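Local coordinates for protein putative aldolase (PDB 3DXI) that is a putative aldolase with a closed eight-stranded beta/alpha (TIM) barrel and HMGL-like family membership, its precise function not established, at residues D39-G44 with N70-K75; K75-L80 with V101-I106. All coordinates share one frame; numbering follows the deposited sequence.

Contact 1: residues D39-G44 with N70-K75; sequences DYLEVG and NISTKK
Y40 and K75 pair as parallel strand neighbours, their CA atoms 4.8 Å apart, and two backbone bonds flank Y40: K75 N gives its hydrogen to D39 O, and L41 N gives its own to K75 O at 3.0 Å. The Y40 CA hydrogen also leans on K75 O, a CA-H...O contact. Both side chains leave the same face of the sheet and travel together. K75 CB sits over one face of the Y40 ring, 3.8 Å from the ring centroid and only 16° off the normal, a CH-pi contact. With CG anti to the carbonyl carbon (chi1 -76°) and the chain extended beyond it, the lysine follows the ring out to the hydroxyl: CD lies 3.1 Å from Y40 OH, and NZ hydrogen-bonds to the same OH at 3.2 Å. E129 completes this cluster, its carboxylate taking a hydrogen bond from Y40 and a salt bridge from K75, while F214 meets the tyrosine ring edge-to-face.

L41 goes to the outer face, where its CD1 comes 3.9 Å from S72 OG. That hydroxyl accepts the backbone N-H of K74 (N-H...O 160°), an ST turn just after helix 62-71. K74 lays its CB against D39 O, and its bent chain carries NZ to the carbonyls of I38 and M33. D39 OD2 is held by the backbone N of I5. D39 OD1 and K74 NZ, 6.0 Å apart, are linked only loosely, through one water whose bond to K74 NZ is weak. Strand 40-45, helix 62-71 and strand 75-81 form a beta-alpha-beta unit of the parallel barrel, and this contact pairs the N-terminal ends of its two strands.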
# COMPACT_ATOMS: atom_id res chain seq x y z
N ASP A 39 -5.47 17.21 13.92
CA ASP A 39 -6.49 18.02 14.58
C ASP A 39 -7.37 17.35 15.63
O ASP A 39 -7.73 17.97 16.62
CB ASP A 39 -7.36 18.65 13.51
CG ASP A 39 -6.54 19.30 12.42
OD1 ASP A 39 -5.99 20.39 12.69
OD2 ASP A 39 -6.42 18.72 11.32
N TYR A 40 -7.73 16.10 15.37
CA TYR A 40 -8.59 15.33 16.27
C TYR A 40 -7.94 14.03 16.68
O TYR A 40 -7.23 13.39 15.90
CB TYR A 40 -9.91 15.00 15.57
CG TYR A 40 -10.93 16.11 15.60
CD1 TYR A 40 -12.02 16.06 16.46
CD2 TYR A 40 -10.81 17.21 14.75
CE1 TYR A 40 -12.97 17.07 16.48
CE2 TYR A 40 -11.76 18.23 14.76
CZ TYR A 40 -12.84 18.15 15.63
OH TYR A 40 -13.77 19.16 15.65
N LEU A 41 -8.19 13.63 17.92
CA LEU A 41 -7.67 12.39 18.46
C LEU A 41 -8.83 11.62 19.08
O LEU A 41 -9.42 12.07 20.06
CB LEU A 41 -6.62 12.67 19.55
CG LEU A 41 -5.48 13.65 19.28
CD1 LEU A 41 -4.59 13.73 20.51
CD2 LEU A 41 -4.67 13.20 18.07
N GLU A 42 -9.17 10.47 18.50
CA GLU A 42 -10.24 9.64 19.03
C GLU A 42 -9.49 8.62 19.87
O GLU A 42 -8.91 7.67 19.35
CB GLU A 42 -11.00 8.96 17.91
CG GLU A 42 -12.17 8.14 18.37
CD GLU A 42 -12.99 7.65 17.22
OE1 GLU A 42 -12.41 6.97 16.34
OE2 GLU A 42 -14.20 7.96 17.17
N VAL A 43 -9.52 8.83 21.18
CA VAL A 43 -8.78 8.02 22.13
C VAL A 43 -9.40 6.73 22.64
O VAL A 43 -8.72 5.91 23.26
CB VAL A 43 -8.38 8.87 23.34
CG1 VAL A 43 -7.57 10.09 22.87
CG2 VAL A 43 -9.63 9.33 24.09
N GLY A 44 -10.70 6.54 22.40
CA GLY A 44 -11.32 5.32 22.88
C GLY A 44 -12.83 5.30 22.83
O GLY A 44 -13.47 6.19 22.26
N ASN A 70 -5.79 17.64 29.92
CA ASN A 70 -4.83 18.52 30.56
C ASN A 70 -3.56 18.71 29.74
O ASN A 70 -3.04 19.83 29.63
CB ASN A 70 -4.47 17.96 31.93
CG ASN A 70 -4.59 18.98 33.03
OD1 ASN A 70 -5.52 19.80 33.04
ND2 ASN A 70 -3.66 18.94 33.98
N ILE A 71 -3.06 17.63 29.14
CA ILE A 71 -1.83 17.69 28.36
C ILE A 71 -1.98 17.81 26.85
O ILE A 71 -1.01 18.16 26.17
CB ILE A 71 -0.92 16.48 28.68
CG1 ILE A 71 -1.68 15.17 28.46
CG2 ILE A 71 -0.42 16.57 30.12
CD1 ILE A 71 -0.82 13.92 28.60
N SER A 72 -3.16 17.54 26.32
CA SER A 72 -3.38 17.64 24.87
C SER A 72 -3.87 19.03 24.45
O SER A 72 -4.72 19.63 25.11
CB SER A 72 -4.39 16.59 24.40
OG SER A 72 -4.69 16.75 23.02
N THR A 73 -3.34 19.53 23.34
CA THR A 73 -3.75 20.83 22.80
C THR A 73 -4.70 20.65 21.61
O THR A 73 -5.10 21.62 20.97
CB THR A 73 -2.54 21.65 22.32
OG1 THR A 73 -1.91 20.96 21.23
CG2 THR A 73 -1.54 21.84 23.46
N LYS A 74 -5.06 19.40 21.31
CA LYS A 74 -5.96 19.12 20.19
C LYS A 74 -7.36 18.73 20.64
O LYS A 74 -7.63 18.62 21.84
CB LYS A 74 -5.36 18.00 19.34
CG LYS A 74 -3.91 18.26 18.93
CD LYS A 74 -3.77 19.59 18.20
CE LYS A 74 -2.35 19.82 17.71
NZ LYS A 74 -1.87 18.75 16.78
N LYS A 75 -8.27 18.55 19.69
CA LYS A 75 -9.63 18.17 20.03
C LYS A 75 -9.68 16.67 20.34
O LYS A 75 -8.98 15.88 19.71
CB LYS A 75 -10.59 18.54 18.90
CG LYS A 75 -10.91 20.04 18.86
CD LYS A 75 -11.94 20.38 17.81
CE LYS A 75 -12.46 21.80 17.96
NZ LYS A 75 -13.60 22.07 17.04
O HOH W 1 -3.73 20.43 14.86

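Contact 2: residues K75-L80 with V101-I106; sequences KIAIML and VDMIRI
I78 and I104 run alongside each other, with I78 CG1 3.7 Å from I104 CD1. In I78, CG1 lies between the backbone N and the carbonyl carbon (chi1 66°) and CG2 anti to the carbonyl carbon; I78 CG2 touches V101 CG2 at 3.8 Å, the two side chains crossing at about a right angle. L80 CD1 extends this patch by touching I104 CG2, and L94 of helix 90-94 packs on both. On the other face, A77 CB meets the CB of selenomethionine M103 at 4.0 Å, while the methyl of selenomethionine M79 approaches R105 CB; the R105 guanidinium is taken up by salt bridges to D216 and E42.

Between the faces, I78 N, R105 N and L80 N bond to M103 O, I78 O and R105 O in parallel register. Near the strand start, I76 O accepts from both D102 N (2.8 Å) and M103 N (3.1 Å). D102 OD2 closes the polar edge: its anti lone pair takes the I76 N-H at 2.7 Å, nearly straight at 166°. R69 also bridges to OD2, so this carboxylate is probably ionised and stands in for a strand carbonyl.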
# COMPACT_ATOMS: atom_id res chain seq x y z
N LYS A 75 -8.27 18.55 19.69
CA LYS A 75 -9.63 18.17 20.03
C LYS A 75 -9.68 16.67 20.34
O LYS A 75 -8.98 15.88 19.71
CB LYS A 75 -10.59 18.54 18.90
CG LYS A 75 -10.91 20.04 18.86
CD LYS A 75 -11.94 20.38 17.81
CE LYS A 75 -12.46 21.80 17.96
NZ LYS A 75 -13.60 22.07 17.04
N ILE A 76 -10.50 16.30 21.31
CA ILE A 76 -10.61 14.91 21.73
C ILE A 76 -11.98 14.32 21.42
O ILE A 76 -13.01 14.97 21.58
CB ILE A 76 -10.36 14.79 23.26
CG1 ILE A 76 -8.98 15.34 23.62
CG2 ILE A 76 -10.48 13.33 23.69
CD1 ILE A 76 -7.84 14.55 23.04
N ALA A 77 -11.97 13.07 20.97
CA ALA A 77 -13.21 12.38 20.65
C ALA A 77 -13.20 10.98 21.23
O ALA A 77 -12.14 10.40 21.49
CB ALA A 77 -13.38 12.31 19.13
N ILE A 78 -14.40 10.44 21.45
CA ILE A 78 -14.56 9.07 21.91
C ILE A 78 -15.65 8.52 20.99
O ILE A 78 -16.38 9.29 20.35
CB ILE A 78 -15.00 8.96 23.40
CG1 ILE A 78 -16.40 9.52 23.61
CG2 ILE A 78 -13.96 9.63 24.31
CD1 ILE A 78 -17.51 8.51 23.33
N MSE A 79 -15.75 7.20 20.90
CA MSE A 79 -16.75 6.60 20.04
C MSE A 79 -17.77 5.77 20.81
O MSE A 79 -17.46 5.20 21.86
CB MSE A 79 -16.06 5.73 18.99
CG MSE A 79 -17.00 4.89 18.14
SE MSE A 79 -16.09 4.03 16.66
CE MSE A 79 -16.21 5.49 15.39
N LEU A 80 -18.99 5.72 20.27
CA LEU A 80 -20.09 4.95 20.83
C LEU A 80 -20.59 4.03 19.73
O LEU A 80 -20.72 4.45 18.58
CB LEU A 80 -21.25 5.86 21.25
CG LEU A 80 -21.11 6.82 22.42
CD1 LEU A 80 -22.40 7.64 22.54
CD2 LEU A 80 -20.85 6.04 23.71
N VAL A 101 -14.46 16.02 26.52
CA VAL A 101 -14.43 15.50 25.16
C VAL A 101 -15.18 16.43 24.22
O VAL A 101 -16.29 16.87 24.52
CB VAL A 101 -15.05 14.08 25.11
CG1 VAL A 101 -15.22 13.61 23.66
CG2 VAL A 101 -14.16 13.12 25.89
N ASP A 102 -14.55 16.72 23.08
CA ASP A 102 -15.12 17.62 22.09
C ASP A 102 -16.15 16.99 21.19
O ASP A 102 -17.23 17.55 20.96
CB ASP A 102 -14.00 18.20 21.23
CG ASP A 102 -12.99 18.97 22.05
OD1 ASP A 102 -13.33 20.09 22.48
OD2 ASP A 102 -11.87 18.45 22.27
N MSE A 103 -15.84 15.80 20.68
CA MSE A 103 -16.73 15.12 19.76
C MSE A 103 -17.05 13.68 20.13
O MSE A 103 -16.20 12.94 20.63
CB MSE A 103 -16.12 15.14 18.36
CG MSE A 103 -16.92 14.36 17.33
SE MSE A 103 -15.96 14.25 15.64
CE MSE A 103 -16.50 15.96 14.88
N ILE A 104 -18.29 13.31 19.87
CA ILE A 104 -18.77 11.96 20.12
C ILE A 104 -19.04 11.37 18.74
O ILE A 104 -19.90 11.85 18.01
CB ILE A 104 -20.10 11.97 20.91
CG1 ILE A 104 -19.95 12.76 22.21
CG2 ILE A 104 -20.54 10.54 21.19
CD1 ILE A 104 -18.88 12.23 23.16
N ARG A 105 -18.27 10.34 18.38
CA ARG A 105 -18.48 9.70 17.08
C ARG A 105 -19.33 8.47 17.32
O ARG A 105 -19.18 7.79 18.33
CB ARG A 105 -17.16 9.30 16.44
CG ARG A 105 -16.26 10.47 16.12
CD ARG A 105 -14.99 9.92 15.54
NE ARG A 105 -14.91 10.09 14.11
CZ ARG A 105 -14.08 9.42 13.32
NH1 ARG A 105 -13.27 8.50 13.82
NH2 ARG A 105 -14.04 9.70 12.03
N ILE A 106 -20.21 8.18 16.37
CA ILE A 106 -21.11 7.04 16.48
C ILE A 106 -20.83 6.03 15.37
O ILE A 106 -20.88 6.38 14.19
CB ILE A 106 -22.57 7.50 16.37
CG1 ILE A 106 -22.81 8.65 17.36
CG2 ILE A 106 -23.51 6.34 16.65
CD1 ILE A 106 -24.16 9.33 17.22

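In the fold
Contacts 1 and 2 follow each other along the chain, with centres about 10 Å apart, and share K75, the first residue of strand 75-81. That strand is the middle one of three neighbours, 40-45, 75-81 and 103-108, in the closed eight-stranded parallel barrel; contact 1 joins it to the preceding strand and contact 2 to the following one. Further bonds tie them directly: A77 N probably donates to L41 O (2.9 Å) and M79 N to G44 O (2.8 Å). E42 OE1 of contact 1 and R105 NH1 of contact 2 form a salt bridge inside the barrel. Together the two contacts stitch three consecutive strands of the barrel wall, with the helices outside.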